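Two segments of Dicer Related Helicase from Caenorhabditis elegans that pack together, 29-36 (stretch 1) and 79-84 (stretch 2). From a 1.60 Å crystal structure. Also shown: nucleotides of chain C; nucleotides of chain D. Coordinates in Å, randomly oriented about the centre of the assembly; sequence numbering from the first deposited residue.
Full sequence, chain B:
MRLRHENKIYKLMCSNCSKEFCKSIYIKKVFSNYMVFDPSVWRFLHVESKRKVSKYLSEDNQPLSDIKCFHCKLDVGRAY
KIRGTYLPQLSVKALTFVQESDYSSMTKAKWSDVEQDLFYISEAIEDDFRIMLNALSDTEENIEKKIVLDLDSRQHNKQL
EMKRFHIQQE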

# COMPACT_ATOMS: atom_id res chain seq x y z
N LYS B 29 -3.78 0.33 19.58
CA LYS B 29 -2.83 1.43 19.45
C LYS B 29 -2.38 2.00 20.78
O LYS B 29 -3.21 2.21 21.69
N VAL B 30 -1.10 2.36 20.86
CA VAL B 30 -0.61 3.15 21.96
C VAL B 30 0.03 4.39 21.34
O VAL B 30 1.12 4.30 20.76
N PHE B 31 -0.63 5.53 21.44
CA PHE B 31 -0.12 6.76 20.81
C PHE B 31 0.39 6.53 19.38
O PHE B 31 1.55 6.84 19.02
N SER B 32 -0.49 5.96 18.59
CA SER B 32 -0.25 5.72 17.19
C SER B 32 0.86 4.72 16.88
O SER B 32 1.29 4.62 15.73
N ASN B 33 1.25 3.91 17.87
CA ASN B 33 2.01 2.70 17.63
C ASN B 33 1.04 1.52 17.66
O ASN B 33 0.33 1.35 18.65
N TYR B 34 1.02 0.70 16.60
CA TYR B 34 -0.02 -0.32 16.43
C TYR B 34 0.64 -1.62 16.86
O TYR B 34 1.55 -2.14 16.14
N MET B 35 0.24 -2.12 18.04
CA MET B 35 0.97 -3.24 18.64
C MET B 35 0.12 -4.48 18.65
O MET B 35 -1.10 -4.40 18.64
N VAL B 36 0.75 -5.66 18.75
CA VAL B 36 -0.02 -6.91 18.84
C VAL B 36 -0.21 -7.36 20.29
O VAL B 36 0.79 -7.59 21.02
N ALA B 79 10.17 -5.19 18.02
CA ALA B 79 9.50 -5.32 19.32
C ALA B 79 9.80 -4.08 20.15
O ALA B 79 10.84 -3.43 19.97
N TYR B 80 8.88 -3.74 21.06
CA TYR B 80 9.04 -2.60 21.94
C TYR B 80 8.81 -3.06 23.36
O TYR B 80 8.18 -4.11 23.60
N LYS B 81 9.30 -2.27 24.32
CA LYS B 81 8.86 -2.37 25.72
C LYS B 81 7.98 -1.16 25.99
O LYS B 81 8.46 -0.00 25.92
N ILE B 82 6.69 -1.40 26.24
CA ILE B 82 5.74 -0.31 26.41
C ILE B 82 5.11 -0.49 27.77
O ILE B 82 4.53 -1.56 28.03
N ARG B 83 5.27 0.50 28.65
CA ARG B 83 4.76 0.43 30.02
C ARG B 83 5.26 -0.87 30.68
O ARG B 83 4.51 -1.56 31.39
N GLY B 84 6.53 -1.20 30.43
CA GLY B 84 7.14 -2.36 31.07
C GLY B 84 6.81 -3.72 30.47
O GLY B 84 7.21 -4.73 31.01

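The strands 33-36 and 79-82 cross almost at right angles, 98° between their N-to-C directions, with axes no closer than 9.1 Å. No hydrogen bond links the two stretches; the contacts between them are made by side chains. By the CA-to-CB criterion, Val30, Asn33 and Met35 point toward stretch 2, and Tyr80 and Ile82 point back toward stretch 1; Ala79 and Lys81 point away. Together the two stretches bury 281 Å².

Met35 supplies one inserted bump, with 57 Å² of it covered. Its three chi angles are all m, a folded course that brings CE into the corner formed by Tyr80 and Ile82: Met35 CE lies 3.8 Å from Tyr80 CD1 and 3.8 Å from Ile82 CD1. The methyl thus fills the corner where the m-rotamer tyrosine meets the isoleucine. Met35 SD sits 5.0 Å from the centroid of the Tyr80 ring, 23° off its normal, an oblique sulfur-aromatic approach.

Ile82 (chi1 m, chi2 t) has the largest covered area, 63 Å². Ile82 CG2 packs against Val30 CG1 at 4.0 Å; Ile82 CD1 meets Met35 CE and also comes within 4.5 Å of Val30 CB. The valine is in the t rotamer. At the margin, Arg83 starts sideways, but its end comes nearer, placing Arg83 NH1 4.4 Å from Val30 CG1.

Asn33, chi1 m, brings the packing to the RNA. Asn33 OD1 is 3.8 Å from Tyr80 OH, a contact rather than a hydrogen bond. Asn33 ND2 donates to Val30 O at 3.1 Å, bracing the type I' turn from Val30 to Asn33, and to O2 of C12 in chain C at 3.0 Å (170°). At this turn, Phe31 lays one ring face over the C12 sugar, Phe31 CG to C12 C4' being 3.5 Å, while Ser32 O accepts from O2' of G2 in chain D at 2.6 Å.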

# COMPACT_ATOMS: atom_id res chain seq x y z
CB LYS B 29 -3.50 2.61 18.75
CG LYS B 29 -4.09 2.31 17.43
CD LYS B 29 -4.73 3.61 16.86
CE LYS B 29 -6.09 3.94 17.41
NZ LYS B 29 -6.68 4.94 16.49
CB VAL B 30 0.41 2.37 22.77
CG1 VAL B 30 0.90 3.24 23.95
CG2 VAL B 30 -0.23 1.06 23.25
CB PHE B 31 0.98 7.37 21.68
CG PHE B 31 0.46 7.92 22.99
CD1 PHE B 31 -0.16 9.15 23.03
CD2 PHE B 31 0.60 7.20 24.16
CE1 PHE B 31 -0.64 9.68 24.25
CE2 PHE B 31 0.12 7.71 25.38
CZ PHE B 31 -0.49 8.95 25.42
CB SER B 32 -0.05 7.01 16.40
OG SER B 32 -1.16 7.88 16.62
CB ASN B 33 2.99 2.51 18.80
CG ASN B 33 4.12 3.51 18.75
OD1 ASN B 33 5.14 3.26 18.10
ND2 ASN B 33 3.96 4.63 19.44
CB TYR B 34 -0.48 -0.33 14.96
CG TYR B 34 -1.30 0.91 14.61
CD1 TYR B 34 -0.67 2.15 14.43
CD2 TYR B 34 -2.67 0.85 14.39
CE1 TYR B 34 -1.40 3.26 14.11
CE2 TYR B 34 -3.38 2.00 14.02
CZ TYR B 34 -2.74 3.17 13.93
OH TYR B 34 -3.44 4.31 13.55
CB MET B 35 1.32 -2.90 20.10
CG MET B 35 1.94 -1.50 20.23
SD MET B 35 3.44 -1.23 19.26
CE MET B 35 4.53 -2.36 20.17
CB VAL B 36 0.69 -8.04 18.02
CG1 VAL B 36 -0.18 -9.33 18.07
CG2 VAL B 36 1.01 -7.61 16.57
CB ALA B 79 10.03 -6.59 20.05
CB TYR B 80 7.96 -1.55 21.66
CG TYR B 80 8.13 -0.69 20.40
CD1 TYR B 80 8.04 -1.26 19.14
CD2 TYR B 80 8.30 0.69 20.50
CE1 TYR B 80 8.16 -0.49 17.98
CE2 TYR B 80 8.39 1.48 19.34
CZ TYR B 80 8.33 0.88 18.11
OH TYR B 80 8.38 1.66 16.97
CB LYS B 81 10.06 -2.37 26.67
CG LYS B 81 9.73 -2.80 28.09
CD LYS B 81 10.98 -2.54 29.01
CE LYS B 81 10.99 -3.37 30.23
NZ LYS B 81 12.39 -3.56 30.74
CB ILE B 82 4.67 -0.35 25.32
CG1 ILE B 82 5.30 -0.12 23.94
CG2 ILE B 82 3.55 0.70 25.61
CD1 ILE B 82 4.34 0.25 22.94
CB ARG B 83 3.23 0.52 30.06
CG ARG B 83 2.62 1.70 29.33
CD ARG B 83 1.63 2.49 30.21
NE ARG B 83 0.20 2.15 30.04
CZ ARG B 83 -0.61 2.66 29.10
NH1 ARG B 83 -0.14 3.51 28.18
NH2 ARG B 83 -1.90 2.31 29.06
P C C 12 4.43 12.81 24.61
OP1 C C 12 3.83 12.77 25.97
OP2 C C 12 5.74 13.48 24.45
O5' C C 12 4.51 11.33 24.03
C5' C C 12 3.45 10.42 24.23
C4' C C 12 3.72 9.10 23.56
O4' C C 12 3.97 9.30 22.16
C3' C C 12 4.94 8.33 24.01
O3' C C 12 4.74 7.68 25.25
C2' C C 12 5.12 7.35 22.87
O2' C C 12 4.19 6.29 22.99
C1' C C 12 4.74 8.22 21.66
N1 C C 12 5.95 8.74 20.99
C2 C C 12 6.56 7.93 20.05
O2 C C 12 6.02 6.84 19.78
N3 C C 12 7.68 8.38 19.43
C4 C C 12 8.21 9.55 19.78
N4 C C 12 9.32 9.93 19.15
C5 C C 12 7.62 10.39 20.76
C6 C C 12 6.50 9.95 21.34
P G D 2 8.91 2.75 10.96
OP1 G D 2 8.38 1.99 9.78
OP2 G D 2 9.66 4.01 10.63
O5' G D 2 7.61 3.08 11.83
C5' G D 2 6.84 2.01 12.37
C4' G D 2 5.74 2.56 13.23
O4' G D 2 6.30 3.17 14.41
C3' G D 2 4.88 3.66 12.62
O3' G D 2 3.86 3.12 11.82
C2' G D 2 4.29 4.32 13.87
O2' G D 2 3.25 3.50 14.38
C1' G D 2 5.47 4.23 14.83
N9 G D 2 6.31 5.45 14.84
C8 G D 2 7.54 5.62 14.20
N7 G D 2 8.06 6.81 14.44
C5 G D 2 7.13 7.42 15.29
C6 G D 2 7.12 8.71 15.89
O6 G D 2 7.97 9.58 15.81
N1 G D 2 5.98 8.93 16.66
C2 G D 2 4.96 8.02 16.86
N2 G D 2 3.94 8.39 17.66
N3 G D 2 4.97 6.81 16.30
C4 G D 2 6.06 6.59 15.54
P C D 3 3.49 3.78 10.42
OP1 C D 3 2.44 2.88 9.87
OP2 C D 3 4.72 4.29 9.76
O5' C D 3 2.69 5.08 10.87
C5' C D 3 1.43 5.00 11.53
C4' C D 3 1.05 6.28 12.23
O4' C D 3 2.01 6.58 13.27
C3' C D 3 1.05 7.56 11.41
O3' C D 3 -0.01 7.69 10.47
C2' C D 3 1.07 8.61 12.50
O2' C D 3 -0.19 8.73 13.16
C1' C D 3 2.05 7.98 13.49
N1 C D 3 3.43 8.47 13.24
C2 C D 3 3.78 9.69 13.82
O2 C D 3 2.95 10.28 14.53
N3 C D 3 5.02 10.19 13.60
C4 C D 3 5.89 9.55 12.83
N4 C D 3 7.10 10.11 12.66
C5 C D 3 5.56 8.31 12.21
C6 C D 3 4.32 7.81 12.43